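Local coordinates for protein tripartite terminase subunit 3 (Human herpesvirus 5, PDB 3N4P) that probably serves as part of the molecular motor that drives viral genomic DNA into empty capsids, this chain being the nuclease domain of the terminase large subunit, at residues Y56-K61 against P129-E133; Y64-D68 against T80-A84; H119-V124 against L210-T214. All blocks are in the same frame, centred on the assembly; numbering follows the deposited sequence.

Contact 1 (Y56-K61 against P129-E133); sequences YDYFGK and PYLDE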
ATOM      1  N   TYR B  56      -1.217   6.677 -16.304  1.00 73.96           N
ATOM      2  CA  TYR B  56       0.130   6.124 -16.280  1.00 71.92           C
ATOM      3  C   TYR B  56       1.235   7.144 -16.480  1.00 73.74           C
ATOM      4  O   TYR B  56       2.410   6.782 -16.556  1.00 72.41           O
ATOM      5  CB  TYR B  56       0.259   5.064 -17.376  1.00 70.28           C
ATOM      6  CG  TYR B  56      -0.746   3.927 -17.223  1.00 71.28           C
ATOM      7  CD1 TYR B  56      -1.402   3.392 -18.335  1.00 70.24           C
ATOM      8  CD2 TYR B  56      -1.055   3.402 -15.950  1.00 67.25           C
ATOM      9  CE1 TYR B  56      -2.334   2.387 -18.184  1.00 69.75           C
ATOM     10  CE2 TYR B  56      -1.984   2.397 -15.797  1.00 67.65           C
ATOM     11  CZ  TYR B  56      -2.619   1.895 -16.924  1.00 68.27           C
ATOM     12  OH  TYR B  56      -3.543   0.896 -16.786  1.00 67.66           O
ATOM     13  N   ASP B  57       0.867   8.415 -16.569  1.00 77.66           N
ATOM     14  CA  ASP B  57       1.825   9.454 -16.936  1.00 81.01           C
ATOM     15  C   ASP B  57       3.099   9.338 -16.117  1.00 78.01           C
ATOM     16  O   ASP B  57       4.177   9.454 -16.670  1.00 78.74           O
ATOM     17  CB  ASP B  57       1.200  10.850 -16.783  1.00 86.82           C
ATOM     18  CG  ASP B  57      -0.304  10.848 -17.090  1.00 91.81           C
ATOM     19  OD1 ASP B  57      -1.063  10.243 -16.254  1.00 93.23           O
ATOM     20  OD2 ASP B  57      -0.698  11.423 -18.147  1.00 93.22           O
ATOM     21  N   TYR B  58       2.962   9.037 -14.826  1.00 73.83           N
ATOM     22  CA  TYR B  58       4.080   8.990 -13.879  1.00 71.19           C
ATOM     23  C   TYR B  58       4.800   7.655 -13.687  1.00 66.66           C
ATOM     24  O   TYR B  58       5.742   7.588 -12.907  1.00 64.94           O
ATOM     25  CB  TYR B  58       3.635   9.582 -12.514  1.00 72.36           C
ATOM     26  CG  TYR B  58       3.321  11.054 -12.679  1.00 77.18           C
ATOM     27  CD1 TYR B  58       4.320  12.007 -12.498  1.00 83.48           C
ATOM     28  CD2 TYR B  58       2.069  11.480 -13.150  1.00 81.29           C
ATOM     29  CE1 TYR B  58       4.066  13.371 -12.705  1.00 92.28           C
ATOM     30  CE2 TYR B  58       1.805  12.853 -13.385  1.00 89.56           C
ATOM     31  CZ  TYR B  58       2.813  13.779 -13.142  1.00 93.68           C
ATOM     32  OH  TYR B  58       2.604  15.122 -13.343  1.00103.32           O
ATOM     33  N   PHE B  59       4.396   6.599 -14.394  1.00 64.18           N
ATOM     34  CA  PHE B  59       5.142   5.332 -14.297  1.00 61.38           C
ATOM     35  C   PHE B  59       6.294   5.244 -15.259  1.00 62.54           C
ATOM     36  O   PHE B  59       6.200   5.659 -16.423  1.00 64.69           O
ATOM     37  CB  PHE B  59       4.225   4.119 -14.509  1.00 59.69           C
ATOM     38  CG  PHE B  59       3.267   3.903 -13.384  1.00 57.76           C
ATOM     39  CD1 PHE B  59       2.082   4.646 -13.307  1.00 57.26           C
ATOM     40  CD2 PHE B  59       3.547   2.989 -12.394  1.00 55.07           C
ATOM     41  CE1 PHE B  59       1.182   4.471 -12.251  1.00 58.17           C
ATOM     42  CE2 PHE B  59       2.655   2.802 -11.337  1.00 57.36           C
ATOM     43  CZ  PHE B  59       1.473   3.585 -11.253  1.00 57.85           C
ATOM     44  N   GLY B  60       7.390   4.657 -14.818  1.00 61.04           N
ATOM     45  CA  GLY B  60       8.412   4.343 -15.811  1.00 61.31           C
ATOM     46  C   GLY B  60       7.864   3.295 -16.797  1.00 61.21           C
ATOM     47  O   GLY B  60       7.063   2.457 -16.413  1.00 58.37           O
ATOM     48  N   LYS B  61       8.271   3.362 -18.079  1.00 61.32           N
ATOM     49  CA  LYS B  61       7.777   2.403 -19.057  1.00 62.11           C
ATOM     50  C   LYS B  61       8.715   1.219 -19.266  1.00 59.12           C
ATOM     51  O   LYS B  61       8.443   0.312 -20.071  1.00 59.93           O
ATOM     52  CB  LYS B  61       7.417   3.112 -20.367  1.00 64.99           C
ATOM     53  CG  LYS B  61       6.521   4.294 -20.044  1.00 70.73           C
ATOM     54  CD  LYS B  61       5.878   4.855 -21.281  1.00 80.97           C
ATOM     55  CE  LYS B  61       4.607   5.571 -20.851  1.00 86.35           C
ATOM     56  NZ  LYS B  61       4.326   6.733 -21.769  1.00 91.77           N
ATOM     57  N   PRO B 129       0.151  -2.604 -18.852  1.00 55.48           N
ATOM     58  CA  PRO B 129       0.332  -2.494 -20.294  1.00 56.79           C
ATOM     59  C   PRO B 129       1.193  -1.293 -20.667  1.00 57.98           C
ATOM     60  O   PRO B 129       1.701  -1.202 -21.815  1.00 59.06           O
ATOM     61  CB  PRO B 129      -1.089  -2.331 -20.825  1.00 59.40           C
ATOM     62  CG  PRO B 129      -1.949  -1.913 -19.625  1.00 58.32           C
ATOM     63  CD  PRO B 129      -1.175  -2.145 -18.373  1.00 56.47           C
ATOM     64  N   TYR B 130       1.337  -0.369 -19.718  1.00 57.63           N
ATOM     65  CA  TYR B 130       2.087   0.837 -19.996  1.00 59.27           C
ATOM     66  C   TYR B 130       3.556   0.470 -20.184  1.00 59.19           C
ATOM     67  O   TYR B 130       4.306   1.281 -20.678  1.00 59.19           O
ATOM     68  CB  TYR B 130       1.910   1.891 -18.873  1.00 60.42           C
ATOM     69  CG  TYR B 130       2.155   1.375 -17.484  1.00 56.97           C
ATOM     70  CD1 TYR B 130       1.122   0.779 -16.746  1.00 54.46           C
ATOM     71  CD2 TYR B 130       3.409   1.453 -16.903  1.00 53.13           C
ATOM     72  CE1 TYR B 130       1.334   0.305 -15.483  1.00 50.95           C
ATOM     73  CE2 TYR B 130       3.629   0.906 -15.635  1.00 49.23           C
ATOM     74  CZ  TYR B 130       2.583   0.385 -14.923  1.00 46.82           C
ATOM     75  OH  TYR B 130       2.785  -0.119 -13.656  1.00 46.94           O
ATOM     76  N   LEU B 131       3.962  -0.747 -19.770  1.00 56.53           N
ATOM     77  CA  LEU B 131       5.358  -1.111 -19.843  1.00 56.27           C
ATOM     78  C   LEU B 131       5.645  -1.443 -21.316  1.00 58.99           C
ATOM     79  O   LEU B 131       4.986  -2.317 -21.875  1.00 55.72           O
ATOM     80  CB  LEU B 131       5.603  -2.333 -18.998  1.00 53.72           C
ATOM     81  CG  LEU B 131       5.508  -2.165 -17.495  1.00 54.13           C
ATOM     82  CD1 LEU B 131       5.860  -3.489 -16.786  1.00 49.27           C
ATOM     83  CD2 LEU B 131       6.346  -1.019 -16.922  1.00 53.08           C
ATOM     84  N   ASP B 132       6.578  -0.710 -21.942  1.00 62.11           N
ATOM     85  CA  ASP B 132       6.852  -0.879 -23.376  1.00 65.77           C
ATOM     86  C   ASP B 132       8.258  -1.342 -23.766  1.00 65.38           C
ATOM     87  O   ASP B 132       8.522  -1.520 -24.969  1.00 67.74           O
ATOM     88  CB  ASP B 132       6.402   0.364 -24.213  1.00 69.87           C
ATOM     89  CG  ASP B 132       7.346   1.619 -24.084  1.00 75.91           C
ATOM     90  OD1 ASP B 132       8.242   1.726 -23.182  1.00 73.05           O
ATOM     91  OD2 ASP B 132       7.151   2.545 -24.932  1.00 83.06           O
ATOM     92  N   GLU B 133       9.114  -1.583 -22.765  1.00 62.68           N
ATOM     93  CA  GLU B 133      10.501  -2.063 -22.931  1.00 62.12           C
ATOM     94  C   GLU B 133      10.966  -2.946 -21.768  1.00 59.02           C
ATOM     95  O   GLU B 133      10.553  -2.735 -20.640  1.00 58.36           O
ATOM     96  CB  GLU B 133      11.411  -0.847 -23.014  1.00 64.51           C
ATOM     97  CG  GLU B 133      12.908  -1.043 -23.336  1.00 67.17           C
ATOM     98  CD  GLU B 133      13.626   0.330 -23.420  1.00 75.44           C
ATOM     99  OE1 GLU B 133      13.852   0.996 -22.346  1.00 77.81           O
ATOM    100  OE2 GLU B 133      13.942   0.773 -24.558  1.00 78.90           O
TER

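Contact 2 (Y64-D68 against T80-A84); sequences YVYLD and TGVAA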
ATOM      1  N   TYR B  64      12.935  -3.283 -15.462  1.00 51.02           N
ATOM      2  CA  TYR B  64      14.308  -3.738 -15.235  1.00 51.73           C
ATOM      3  C   TYR B  64      14.248  -5.095 -14.530  1.00 51.63           C
ATOM      4  O   TYR B  64      13.570  -5.225 -13.488  1.00 51.12           O
ATOM      5  CB  TYR B  64      15.066  -2.703 -14.341  1.00 52.01           C
ATOM      6  CG  TYR B  64      15.248  -1.407 -15.087  1.00 53.46           C
ATOM      7  CD1 TYR B  64      14.233  -0.451 -15.103  1.00 53.79           C
ATOM      8  CD2 TYR B  64      16.379  -1.197 -15.904  1.00 52.67           C
ATOM      9  CE1 TYR B  64      14.381   0.779 -15.860  1.00 61.41           C
ATOM     10  CE2 TYR B  64      16.560   0.032 -16.683  1.00 55.73           C
ATOM     11  CZ  TYR B  64      15.533   0.997 -16.660  1.00 61.77           C
ATOM     12  OH  TYR B  64      15.630   2.156 -17.428  1.00 66.53           O
ATOM     13  N   VAL B  65      14.937  -6.103 -15.042  1.00 52.82           N
ATOM     14  CA  VAL B  65      15.023  -7.337 -14.265  1.00 51.50           C
ATOM     15  C   VAL B  65      16.467  -7.851 -14.041  1.00 52.60           C
ATOM     16  O   VAL B  65      17.323  -7.684 -14.874  1.00 55.55           O
ATOM     17  CB  VAL B  65      14.116  -8.556 -14.865  1.00 50.93           C
ATOM     18  CG1 VAL B  65      13.100  -8.179 -15.967  1.00 46.79           C
ATOM     19  CG2 VAL B  65      14.926  -9.731 -15.148  1.00 49.30           C
ATOM     20  N   TYR B  66      16.691  -8.608 -12.979  1.00 50.39           N
ATOM     21  CA  TYR B  66      18.003  -9.173 -12.755  1.00 50.79           C
ATOM     22  C   TYR B  66      17.825 -10.571 -12.274  1.00 50.46           C
ATOM     23  O   TYR B  66      16.980 -10.809 -11.420  1.00 47.48           O
ATOM     24  CB  TYR B  66      18.615  -8.422 -11.571  1.00 50.41           C
ATOM     25  CG  TYR B  66      19.938  -8.913 -11.114  1.00 52.06           C
ATOM     26  CD1 TYR B  66      21.119  -8.436 -11.703  1.00 54.67           C
ATOM     27  CD2 TYR B  66      20.045  -9.789 -10.031  1.00 50.47           C
ATOM     28  CE1 TYR B  66      22.393  -8.847 -11.234  1.00 58.31           C
ATOM     29  CE2 TYR B  66      21.305 -10.223  -9.573  1.00 53.43           C
ATOM     30  CZ  TYR B  66      22.463  -9.741 -10.175  1.00 57.33           C
ATOM     31  OH  TYR B  66      23.695 -10.143  -9.721  1.00 60.23           O
ATOM     32  N   LEU B  67      18.711 -11.462 -12.701  1.00 51.89           N
ATOM     33  CA  LEU B  67      18.754 -12.769 -12.093  1.00 53.11           C
ATOM     34  C   LEU B  67      20.167 -13.270 -12.007  1.00 55.89           C
ATOM     35  O   LEU B  67      21.029 -12.887 -12.787  1.00 56.80           O
ATOM     36  CB  LEU B  67      17.887 -13.790 -12.866  1.00 52.14           C
ATOM     37  CG  LEU B  67      18.309 -14.092 -14.300  1.00 54.35           C
ATOM     38  CD1 LEU B  67      17.940 -15.563 -14.792  1.00 50.32           C
ATOM     39  CD2 LEU B  67      17.636 -13.078 -15.196  1.00 55.21           C
ATOM     40  N   ASP B  68      20.381 -14.162 -11.056  1.00 58.63           N
ATOM     41  CA  ASP B  68      21.685 -14.787 -10.836  1.00 63.15           C
ATOM     42  C   ASP B  68      21.545 -16.279 -10.922  1.00 64.31           C
ATOM     43  O   ASP B  68      21.321 -16.933  -9.899  1.00 63.28           O
ATOM     44  CB  ASP B  68      22.231 -14.412  -9.440  1.00 64.12           C
ATOM     45  CG  ASP B  68      23.552 -15.135  -9.104  1.00 69.97           C
ATOM     46  OD1 ASP B  68      24.104 -15.897  -9.943  1.00 73.28           O
ATOM     47  OD2 ASP B  68      24.053 -14.931  -7.984  1.00 76.93           O
ATOM     48  N   THR B  80      17.741 -19.619  -7.255  1.00 66.40           N
ATOM     49  CA  THR B  80      18.057 -18.544  -8.197  1.00 62.54           C
ATOM     50  C   THR B  80      17.103 -17.371  -7.949  1.00 56.42           C
ATOM     51  O   THR B  80      15.934 -17.542  -8.102  1.00 54.29           O
ATOM     52  CB  THR B  80      17.822 -19.109  -9.665  1.00 63.65           C
ATOM     53  OG1 THR B  80      18.776 -20.165  -9.977  1.00 67.06           O
ATOM     54  CG2 THR B  80      17.861 -17.993 -10.742  1.00 62.77           C
ATOM     55  N   GLY B  81      17.602 -16.190  -7.598  1.00 55.45           N
ATOM     56  CA  GLY B  81      16.791 -14.970  -7.370  1.00 50.52           C
ATOM     57  C   GLY B  81      16.503 -14.228  -8.671  1.00 49.92           C
ATOM     58  O   GLY B  81      17.383 -14.086  -9.469  1.00 52.36           O
ATOM     59  N   VAL B  82      15.248 -13.852  -8.905  1.00 47.29           N
ATOM     60  CA  VAL B  82      14.770 -13.014 -10.016  1.00 45.37           C
ATOM     61  C   VAL B  82      13.925 -11.852  -9.396  1.00 44.33           C
ATOM     62  O   VAL B  82      13.136 -12.075  -8.488  1.00 42.70           O
ATOM     63  CB  VAL B  82      13.855 -13.789 -11.004  1.00 45.36           C
ATOM     64  CG1 VAL B  82      13.736 -13.070 -12.356  1.00 42.26           C
ATOM     65  CG2 VAL B  82      14.362 -15.212 -11.219  1.00 44.63           C
ATOM     66  N   ALA B  83      14.138 -10.633  -9.882  1.00 43.79           N
ATOM     67  CA  ALA B  83      13.358  -9.483  -9.502  1.00 43.68           C
ATOM     68  C   ALA B  83      13.096  -8.612 -10.710  1.00 44.68           C
ATOM     69  O   ALA B  83      13.938  -8.443 -11.615  1.00 45.38           O
ATOM     70  CB  ALA B  83      14.085  -8.653  -8.416  1.00 42.98           C
ATOM     71  N   ALA B  84      11.921  -7.994 -10.665  1.00 44.18           N
ATOM     72  CA  ALA B  84      11.429  -7.156 -11.732  1.00 43.88           C
ATOM     73  C   ALA B  84      10.858  -5.900 -11.098  1.00 43.34           C
ATOM     74  O   ALA B  84       9.869  -5.991 -10.338  1.00 42.29           O
ATOM     75  CB  ALA B  84      10.347  -7.911 -12.525  1.00 42.34           C
TER

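Contact 3 (H119-V124 against L210-T214); sequences HMIISV and LVSYT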
ATOM      1  N   HIS B 119       8.281 -16.573 -17.642  1.00 44.30           N
ATOM      2  CA  HIS B 119       6.907 -16.647 -17.192  1.00 44.41           C
ATOM      3  C   HIS B 119       6.575 -15.476 -16.239  1.00 43.12           C
ATOM      4  O   HIS B 119       5.509 -14.824 -16.343  1.00 42.29           O
ATOM      5  CB  HIS B 119       6.757 -17.979 -16.479  1.00 47.40           C
ATOM      6  CG  HIS B 119       5.360 -18.353 -16.163  1.00 53.32           C
ATOM      7  ND1 HIS B 119       4.272 -17.806 -16.817  1.00 61.72           N
ATOM      8  CD2 HIS B 119       4.858 -19.222 -15.254  1.00 59.08           C
ATOM      9  CE1 HIS B 119       3.158 -18.338 -16.331  1.00 62.57           C
ATOM     10  NE2 HIS B 119       3.487 -19.199 -15.384  1.00 61.73           N
ATOM     11  N   MET B 120       7.477 -15.136 -15.336  1.00 41.37           N
ATOM     12  CA  MET B 120       7.171 -13.989 -14.472  1.00 40.55           C
ATOM     13  C   MET B 120       7.046 -12.685 -15.296  1.00 41.98           C
ATOM     14  O   MET B 120       6.122 -11.897 -15.068  1.00 43.21           O
ATOM     15  CB  MET B 120       8.248 -13.794 -13.436  1.00 39.99           C
ATOM     16  CG  MET B 120       8.163 -12.363 -12.712  1.00 42.51           C
ATOM     17  SD  MET B 120       9.735 -11.907 -11.989  1.00 49.11           S
ATOM     18  CE  MET B 120      10.701 -11.290 -13.355  1.00 47.29           C
ATOM     19  N   ILE B 121       8.006 -12.432 -16.182  1.00 42.85           N
ATOM     20  CA  ILE B 121       8.027 -11.251 -17.068  1.00 43.35           C
ATOM     21  C   ILE B 121       6.763 -11.070 -17.942  1.00 43.92           C
ATOM     22  O   ILE B 121       6.236  -9.953 -18.008  1.00 44.20           O
ATOM     23  CB  ILE B 121       9.281 -11.301 -17.996  1.00 46.03           C
ATOM     24  CG1 ILE B 121      10.545 -10.971 -17.171  1.00 41.61           C
ATOM     25  CG2 ILE B 121       9.143 -10.346 -19.242  1.00 43.29           C
ATOM     26  CD1 ILE B 121      11.810 -11.702 -17.900  1.00 44.49           C
ATOM     27  N   ILE B 122       6.309 -12.142 -18.578  1.00 42.24           N
ATOM     28  CA  ILE B 122       5.090 -12.155 -19.366  1.00 43.53           C
ATOM     29  C   ILE B 122       3.872 -11.813 -18.501  1.00 44.38           C
ATOM     30  O   ILE B 122       3.044 -10.999 -18.918  1.00 45.03           O
ATOM     31  CB  ILE B 122       4.949 -13.499 -20.104  1.00 45.13           C
ATOM     32  CG1 ILE B 122       6.110 -13.692 -21.104  1.00 42.98           C
ATOM     33  CG2 ILE B 122       3.536 -13.717 -20.843  1.00 47.17           C
ATOM     34  CD1 ILE B 122       6.352 -15.293 -21.304  1.00 52.74           C
ATOM     35  N   SER B 123       3.752 -12.371 -17.286  1.00 43.82           N
ATOM     36  CA  SER B 123       2.610 -11.988 -16.457  1.00 44.71           C
ATOM     37  C   SER B 123       2.681 -10.510 -16.078  1.00 43.43           C
ATOM     38  O   SER B 123       1.655  -9.857 -16.024  1.00 44.39           O
ATOM     39  CB  SER B 123       2.531 -12.812 -15.181  1.00 44.31           C
ATOM     40  OG  SER B 123       2.395 -14.182 -15.561  1.00 52.54           O
ATOM     41  N   VAL B 124       3.874 -10.022 -15.755  1.00 41.63           N
ATOM     42  CA  VAL B 124       4.042  -8.652 -15.381  1.00 42.44           C
ATOM     43  C   VAL B 124       3.661  -7.743 -16.541  1.00 45.52           C
ATOM     44  O   VAL B 124       2.964  -6.746 -16.305  1.00 46.36           O
ATOM     45  CB  VAL B 124       5.450  -8.332 -14.973  1.00 42.82           C
ATOM     46  CG1 VAL B 124       5.661  -6.741 -14.840  1.00 40.20           C
ATOM     47  CG2 VAL B 124       5.797  -8.985 -13.646  1.00 38.42           C
ATOM     48  N   LEU B 210       1.925  -7.851  -7.402  1.00 41.80           N
ATOM     49  CA  LEU B 210       3.221  -8.514  -7.459  1.00 41.41           C
ATOM     50  C   LEU B 210       3.153 -10.025  -7.947  1.00 40.85           C
ATOM     51  O   LEU B 210       2.477 -10.859  -7.371  1.00 40.57           O
ATOM     52  CB  LEU B 210       3.809  -8.422  -6.059  1.00 41.51           C
ATOM     53  CG  LEU B 210       5.120  -9.052  -5.551  1.00 45.85           C
ATOM     54  CD1 LEU B 210       5.625 -10.208  -6.345  1.00 44.80           C
ATOM     55  CD2 LEU B 210       6.173  -8.043  -5.390  1.00 44.57           C
ATOM     56  N   VAL B 211       3.872 -10.347  -9.008  1.00 39.49           N
ATOM     57  CA  VAL B 211       3.790 -11.710  -9.619  1.00 39.80           C
ATOM     58  C   VAL B 211       4.842 -12.570  -8.992  1.00 39.54           C
ATOM     59  O   VAL B 211       5.959 -12.136  -8.870  1.00 39.64           O
ATOM     60  CB  VAL B 211       4.102 -11.613 -11.133  1.00 39.15           C
ATOM     61  CG1 VAL B 211       4.291 -13.029 -11.761  1.00 42.30           C
ATOM     62  CG2 VAL B 211       3.015 -10.841 -11.797  1.00 37.44           C
ATOM     63  N   SER B 212       4.477 -13.759  -8.541  1.00 40.58           N
ATOM     64  CA  SER B 212       5.488 -14.694  -8.091  1.00 41.18           C
ATOM     65  C   SER B 212       5.037 -16.128  -8.112  1.00 41.34           C
ATOM     66  O   SER B 212       4.421 -16.560  -7.159  1.00 42.78           O
ATOM     67  CB  SER B 212       5.862 -14.420  -6.656  1.00 39.95           C
ATOM     68  OG  SER B 212       6.828 -15.406  -6.297  1.00 44.16           O
ATOM     69  N   TYR B 213       5.388 -16.888  -9.143  1.00 43.33           N
ATOM     70  CA  TYR B 213       4.864 -18.235  -9.276  1.00 42.80           C
ATOM     71  C   TYR B 213       5.585 -19.219  -8.354  1.00 43.25           C
ATOM     72  O   TYR B 213       5.041 -20.279  -8.040  1.00 42.80           O
ATOM     73  CB  TYR B 213       4.953 -18.722 -10.726  1.00 44.50           C
ATOM     74  CG  TYR B 213       3.997 -17.945 -11.610  1.00 45.45           C
ATOM     75  CD1 TYR B 213       4.478 -16.975 -12.502  1.00 41.95           C
ATOM     76  CD2 TYR B 213       2.607 -18.216 -11.576  1.00 50.22           C
ATOM     77  CE1 TYR B 213       3.627 -16.284 -13.333  1.00 45.22           C
ATOM     78  CE2 TYR B 213       1.712 -17.511 -12.396  1.00 52.69           C
ATOM     79  CZ  TYR B 213       2.240 -16.525 -13.283  1.00 51.13           C
ATOM     80  OH  TYR B 213       1.403 -15.827 -14.146  1.00 48.18           O
ATOM     81  N   THR B 214       6.811 -18.902  -7.920  1.00 39.86           N
ATOM     82  CA  THR B 214       7.560 -19.882  -7.129  1.00 40.69           C
ATOM     83  C   THR B 214       7.431 -19.575  -5.645  1.00 41.40           C
ATOM     84  O   THR B 214       7.815 -20.416  -4.821  1.00 39.87           O
ATOM     85  CB  THR B 214       9.089 -19.881  -7.436  1.00 41.78           C
ATOM     86  OG1 THR B 214       9.631 -18.604  -7.115  1.00 39.90           O
ATOM     87  CG2 THR B 214       9.342 -20.214  -8.908  1.00 45.57           C
TER

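Contact 1 (Y56-K61 against P129-E133)
Lys61 and Leu131 bring the two loops together, their CA atoms 4.3 Å apart, and just beyond this point the carbonyl of Lys61 receives the amide of Asp132, with Lys61 O 2.8 Å from Asp132 N and the donor in the carbonyl plane. The amide of Glu133 adds a weak second bond to the same oxygen. At the other end Tyr130 does most of the packing. Its CG sits between the backbone N and the carbonyl carbon (chi1 51°), which turns one side of the ring to both Tyr56 and Phe59, CD1 toward the first, CE2 and OH toward the second. Tyr130 CD1 comes down over the centre of the Tyr56 ring, 3.5 Å from Tyr56 CD2, yet the planes are tilted by 36°, so the rings meet obliquely. Phe59 leans on Tyr130 with a similar tilt of 43°; here Phe59 CB lies 3.5 Å from Tyr130 CE2. The hydroxyl of Tyr130 passes close to Phe59, 3.4 Å from OH to Phe59 CD2, and is hydrogen-bonded to the hydroxyl of Tyr95. In the plane of the Tyr130 ring, Gly60 O approaches the edge at 3.8 Å from Tyr130 CD2. Tyr56 and Phe59 are the ends of a type I turn, which sets both rings on the same partner. The result is an aromatic cluster at the periphery of the nuclease domain, where the loops leading into strands 62-67 and 133-138 meet.

Contact 2 (Y64-D68 against T80-A84)
This is an antiparallel strand pair in the middle of the central sheet: strand 62-67 runs beside strand 80-88, the axes of the short segments 4.9 Å apart and 176° from parallel. Tyr66 and Ala83 form the hydrogen-bonded pair. Tyr66 N reaches Ala83 O at 3.1 Å and Ala83 N returns a bond to Tyr66 O at 3.2 Å, both donors lying in the plane of the carbonyl they approach. Val65 with Ala84 and Leu67 with Val82 are the non-hydrogen-bonded pairs to either side, and there CA-H groups close up on carbonyls, as where Val65 CA stands 3.1 Å from Ala83 O. Val65, Leu67, Val82 and Ala84 turn to one face, where Met120 and Ile113 of helix 109-127 pack on it; Leu67 CB touches Val82 CG2 at 4.1 Å. On the other face Tyr66 and Ala83 meet helix 256-267. The pairing weakens at the end of the strand: Asp68 N is 3.4 Å from Gly81 O, a weak bond, and beyond it Thr80 CG2 rests 3.7 Å from Asp68 O. With OG1 beside the backbone N (chi1 -66°) and CG2 opposite it, the methyl is the branch that meets this oxygen. Thr80 OG1 is hydrogen-bonded to the amide of Ala70, just past Asp68. Strands 62-67 and 80-88 form the first hairpin of the central sheet of the RNase H-like fold, and their backbone bonds carry Asp68, a predicted nuclease residue, to the metal at the sheet's end. Asp68 and Glu139 both bind this magnesium ion, which probably accounts for how near their carboxylates come.

Contact 3 (H119-V124 against L210-T214)
Val211 lies against Met120, Ser123 and Val124, so that the last residue of strand 204-211 and the loop after it pack along helix 109-127, the helix that covers one face of the central sheet in this RNase H-like domain. The inner part is close-fitting and apolar. Val211 CG2 meets Val124 CG2 at 3.8 Å, while the other branch, CG1, stands 3.9 Å from Ser123 CB and 4.0 Å from Met120 CG. Val211 is thus set among Met120, Ser123, Val124 and, one turn on, Leu127, side chains of successive turns on one side of the helix. Met120 touches Val211 only with its near end; its chain bends at chi3 (80°), and its far end leads away toward the sheet. The outer part faces solvent: His119 and Tyr213 are both exposed, and a flat stack and a hydroxyl pair replace the apolar packing. The two rings form an offset stack, centroids 4.0 Å apart and planes within 4° of parallel. His119 CG is swung opposite its own backbone nitrogen (chi1 -169°), bringing the imidazole out beside the helix to meet the phenol. The loop itself is anchored by Glu98, whose carboxylate takes the amides of Tyr213 and Thr214. At the rim of the phenol ring, in its plane, stands Ser123 OG, hydrogen-bonded to Tyr213 OH; the 2.4 Å between Ser123 OG and Tyr213 OH is implausibly short, and the precise length is doubtful. Seen from the tyrosine, the imidazole lies over one face, with His119 NE2 above the centre of the ring and 3.6 Å from Tyr213 CE1.

Overall arrangement
From the N terminus the chain enters contact 1 with 56-61 and climbs directly into strand 62-67. Contact 2 closes first, where 80-84 returns along 64-68, a short loop nested inside the larger one of contact 1. After strand 91-100 the helix supplies 119-124, which opens contact 3 before 129-133 closes contact 1; contact 3 closes only at 210-214, so contacts 1 and 3 cross, while contacts 2 and 3 follow in series. Helix 109-127 joins them physically: Met120 CE packs 3.5 Å from Ala84 CB of contact 2, and Val124 CG1 meets Leu131 CD1 of contact 1 at 3.8 Å. The two lead-in loops, central hairpin and outer strand are thereby tied to one helix.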